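Local atomic coordinates of 336aa long hypothetical dTDP-glucose 4,6-dehydratase (Pyrococcus horikoshii, PDB entry 2HUN), a protein that probably acts as an NAD-dependent dTDP-glucose 4,6-dehydratase, a lyase of the short-chain dehydrogenase type that holds its NAD in a Rossmann fold. Residues C178-G183 and R215-V220. Numbering follows the deposited sequence.
Sequences CTNNYG and RDWLYV. With NAD (nicotinamide-adenine-dinucleotide), chain C.
Asn180–Tyr182 and Trp217–Tyr219 pair as parallel strands whose axes approach to 4.7 Å, Leu218 N giving Asn180 O a nearly straight hydrogen bond (2.8 Å) and Val220 N closing the ladder on Tyr182 O. Thr179 OG1 donates to Asp216 OD2 (2.8 Å), meeting it on the anti side; Ala244 N and Glu246 N hold the same carboxylate. Asn180 ND2 donates a hydrogen bond to Asp216 O (3.1 Å), while Asn180 CB lies over one face of the Trp217 six-membered ring. The pair belongs to the central sheet of the Rossmann-type fold, where strand 172-182 is interrupted near Thr179 and borders the cofactor: Asn181 N donates to the nicotinamide carboxamide oxygen O7N (2.7 Å, 173°). With CG lying between the backbone N and the carbonyl carbon (chi1 70°), the Tyr182 ring reaches the partner strand, its edge near Trp217 C and Leu218 N. Tyr219 CA covers one face, 4.0 Å from the ring centroid, and the Tyr219 ring offers its edge to the Tyr182 face, planes 64° apart. A water joins Tyr182 OH to Trp217 O. An alanine at Tyr182 would probably open a gap beside Tyr219 and deprive that water of its hydroxyl partner.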
loop_
_atom_site.group_PDB
_atom_site.type_symbol
_atom_site.label_atom_id
_atom_site.label_comp_id
_atom_site.label_asym_id
_atom_site.label_seq_id
_atom_site.Cartn_x
_atom_site.Cartn_y
_atom_site.Cartn_z
ATOM N N CYS A 178 -12.932 -8.811 1.054
ATOM C CA CYS A 178 -14.296 -9.204 0.738
ATOM C C CYS A 178 -15.092 -8.124 0.018
ATOM O O CYS A 178 -14.747 -6.940 0.051
ATOM C CB CYS A 178 -15.034 -9.566 2.026
ATOM S SG CYS A 178 -15.269 -8.124 3.088
ATOM N N THR A 179 -16.184 -8.552 -0.602
ATOM C CA THR A 179 -17.063 -7.657 -1.331
ATOM C C THR A 179 -18.036 -7.002 -0.356
ATOM O O THR A 179 -17.783 -6.955 0.845
ATOM C CB THR A 179 -17.847 -8.431 -2.408
ATOM O OG1 THR A 179 -18.663 -9.424 -1.780
ATOM C CG2 THR A 179 -16.885 -9.121 -3.360
ATOM N N ASN A 180 -19.160 -6.518 -0.869
ATOM C CA ASN A 180 -20.148 -5.840 -0.038
ATOM C C ASN A 180 -20.898 -6.742 0.936
ATOM O O ASN A 180 -21.517 -7.721 0.528
ATOM C CB ASN A 180 -21.147 -5.120 -0.935
ATOM C CG ASN A 180 -20.473 -4.201 -1.919
ATOM O OD1 ASN A 180 -19.934 -3.157 -1.547
ATOM N ND2 ASN A 180 -20.478 -4.596 -3.191
ATOM N N ASN A 181 -20.832 -6.407 2.223
ATOM C CA ASN A 181 -21.537 -7.176 3.250
ATOM C C ASN A 181 -22.931 -6.599 3.491
ATOM O O ASN A 181 -23.156 -5.399 3.326
ATOM C CB ASN A 181 -20.788 -7.142 4.590
ATOM C CG ASN A 181 -19.612 -8.100 4.644
ATOM O OD1 ASN A 181 -19.423 -8.802 5.640
ATOM N ND2 ASN A 181 -18.806 -8.122 3.585
ATOM N N TYR A 182 -23.853 -7.467 3.892
ATOM C CA TYR A 182 -25.219 -7.073 4.215
ATOM C C TYR A 182 -25.733 -8.063 5.253
ATOM O O TYR A 182 -25.270 -9.205 5.318
ATOM C CB TYR A 182 -26.107 -7.081 2.961
ATOM C CG TYR A 182 -26.426 -8.448 2.400
ATOM C CD1 TYR A 182 -25.557 -9.079 1.513
ATOM C CD2 TYR A 182 -27.602 -9.109 2.751
ATOM C CE1 TYR A 182 -25.854 -10.341 0.981
ATOM C CE2 TYR A 182 -27.908 -10.366 2.229
ATOM C CZ TYR A 182 -27.032 -10.974 1.346
ATOM O OH TYR A 182 -27.340 -12.210 0.822
ATOM N N GLY A 183 -26.670 -7.615 6.081
ATOM C CA GLY A 183 -27.212 -8.473 7.114
ATOM C C GLY A 183 -27.487 -7.678 8.377
ATOM O O GLY A 183 -27.496 -6.442 8.341
ATOM N N ARG A 215 -22.324 -5.123 -8.315
ATOM C CA ARG A 215 -21.609 -5.264 -7.061
ATOM C C ARG A 215 -21.921 -6.665 -6.569
ATOM O O ARG A 215 -23.005 -7.195 -6.820
ATOM C CB ARG A 215 -22.075 -4.231 -6.026
ATOM C CG ARG A 215 -21.393 -2.883 -6.171
ATOM C CD ARG A 215 -21.604 -1.999 -4.954
ATOM N NE ARG A 215 -22.998 -1.603 -4.776
ATOM C CZ ARG A 215 -23.405 -0.723 -3.868
ATOM N NH1 ARG A 215 -22.521 -0.153 -3.059
ATOM N NH2 ARG A 215 -24.690 -0.403 -3.775
ATOM N N ASP A 216 -20.955 -7.268 -5.894
ATOM C CA ASP A 216 -21.123 -8.602 -5.354
ATOM C C ASP A 216 -21.659 -8.434 -3.933
ATOM O O ASP A 216 -21.168 -7.600 -3.172
ATOM C CB ASP A 216 -19.777 -9.336 -5.339
ATOM C CG ASP A 216 -19.905 -10.781 -4.899
ATOM O OD1 ASP A 216 -20.576 -11.557 -5.610
ATOM O OD2 ASP A 216 -19.343 -11.143 -3.839
ATOM N N TRP A 217 -22.677 -9.210 -3.586
ATOM C CA TRP A 217 -23.255 -9.126 -2.255
ATOM C C TRP A 217 -22.970 -10.388 -1.468
ATOM O O TRP A 217 -23.266 -11.501 -1.913
ATOM C CB TRP A 217 -24.759 -8.855 -2.344
ATOM C CG TRP A 217 -25.038 -7.511 -2.951
ATOM C CD1 TRP A 217 -25.285 -7.236 -4.267
ATOM C CD2 TRP A 217 -24.976 -6.244 -2.281
ATOM N NE1 TRP A 217 -25.374 -5.878 -4.459
ATOM C CE2 TRP A 217 -25.190 -5.245 -3.256
ATOM C CE3 TRP A 217 -24.755 -5.856 -0.952
ATOM C CZ2 TRP A 217 -25.190 -3.881 -2.943
ATOM C CZ3 TRP A 217 -24.755 -4.498 -0.643
ATOM C CH2 TRP A 217 -24.973 -3.530 -1.636
ATOM N N LEU A 218 -22.373 -10.204 -0.296
ATOM C CA LEU A 218 -22.011 -11.315 0.576
ATOM C C LEU A 218 -22.706 -11.205 1.932
ATOM O O LEU A 218 -22.519 -10.215 2.643
ATOM C CB LEU A 218 -20.491 -11.315 0.770
ATOM C CG LEU A 218 -19.829 -12.321 1.713
ATOM C CD1 LEU A 218 -19.938 -13.715 1.133
ATOM C CD2 LEU A 218 -18.367 -11.941 1.901
ATOM N N TYR A 219 -23.496 -12.213 2.296
ATOM C CA TYR A 219 -24.176 -12.190 3.593
ATOM C C TYR A 219 -23.097 -12.114 4.673
ATOM O O TYR A 219 -22.144 -12.889 4.655
ATOM C CB TYR A 219 -25.034 -13.442 3.792
ATOM C CG TYR A 219 -25.896 -13.376 5.041
ATOM C CD1 TYR A 219 -26.790 -12.321 5.236
ATOM C CD2 TYR A 219 -25.788 -14.342 6.045
ATOM C CE1 TYR A 219 -27.549 -12.223 6.401
ATOM C CE2 TYR A 219 -26.543 -14.254 7.213
ATOM C CZ TYR A 219 -27.419 -13.188 7.386
ATOM O OH TYR A 219 -28.136 -13.071 8.550
ATOM N N VAL A 220 -23.243 -11.180 5.606
ATOM C CA VAL A 220 -22.237 -10.992 6.645
ATOM C C VAL A 220 -21.828 -12.261 7.391
ATOM O O VAL A 220 -20.642 -12.465 7.655
ATOM C CB VAL A 220 -22.675 -9.905 7.670
ATOM C CG1 VAL A 220 -23.866 -10.393 8.502
ATOM C CG2 VAL A 220 -21.496 -9.532 8.561
HETATM P PA NAD C . -17.987 0.077 10.450
HETATM O O1A NAD C . -17.779 1.459 9.993
HETATM O O2A NAD C . -19.370 -0.410 10.717
HETATM O O5B NAD C . -17.155 -0.101 11.810
HETATM C C5B NAD C . -15.755 0.193 11.927
HETATM C C4B NAD C . -15.459 -0.001 13.420
HETATM O O4B NAD C . -14.059 0.212 13.684
HETATM C C3B NAD C . -16.242 1.026 14.287
HETATM O O3B NAD C . -16.847 0.371 15.414
HETATM C C2B NAD C . -15.169 2.074 14.637
HETATM O O2B NAD C . -15.377 2.821 15.836
HETATM C C1B NAD C . -13.897 1.227 14.670
HETATM N N9A NAD C . -12.659 1.983 14.377
HETATM C C8A NAD C . -12.385 2.759 13.313
HETATM N N7A NAD C . -11.155 3.256 13.435
HETATM C C5A NAD C . -10.630 2.807 14.570
HETATM C C6A NAD C . -9.387 2.982 15.240
HETATM N N6A NAD C . -8.405 3.738 14.767
HETATM N N1A NAD C . -9.217 2.308 16.472
HETATM C C2A NAD C . -10.245 1.508 16.995
HETATM N N3A NAD C . -11.416 1.347 16.365
HETATM C C4A NAD C . -11.594 1.985 15.179
HETATM O O3 NAD C . -17.475 -0.806 9.232
HETATM P PN NAD C . -17.405 -2.348 8.882
HETATM O O1N NAD C . -18.210 -2.417 7.628
HETATM O O2N NAD C . -17.902 -3.195 9.986
HETATM O O5D NAD C . -15.871 -2.602 8.440
HETATM C C5D NAD C . -15.010 -3.569 9.049
HETATM C C4D NAD C . -13.810 -3.835 8.104
HETATM O O4D NAD C . -14.229 -4.569 6.942
HETATM C C3D NAD C . -13.134 -2.542 7.630
HETATM O O3D NAD C . -11.695 -2.727 7.698
HETATM C C2D NAD C . -13.633 -2.390 6.166
HETATM O O2D NAD C . -12.654 -1.702 5.383
HETATM C C1D NAD C . -13.840 -3.841 5.761
HETATM N N1N NAD C . -14.856 -4.059 4.711
HETATM C C2N NAD C . -16.255 -3.820 4.930
HETATM C C3N NAD C . -17.157 -4.065 3.880
HETATM C C7N NAD C . -18.678 -3.841 4.049
HETATM O O7N NAD C . -19.440 -4.239 3.158
HETATM N N7N NAD C . -19.135 -3.247 5.144
HETATM C C4N NAD C . -16.687 -4.538 2.629
HETATM C C5N NAD C . -15.308 -4.764 2.432
HETATM C C6N NAD C . -14.383 -4.531 3.463
HETATM O O HOH W 1 -25.370 -13.365 -0.901
#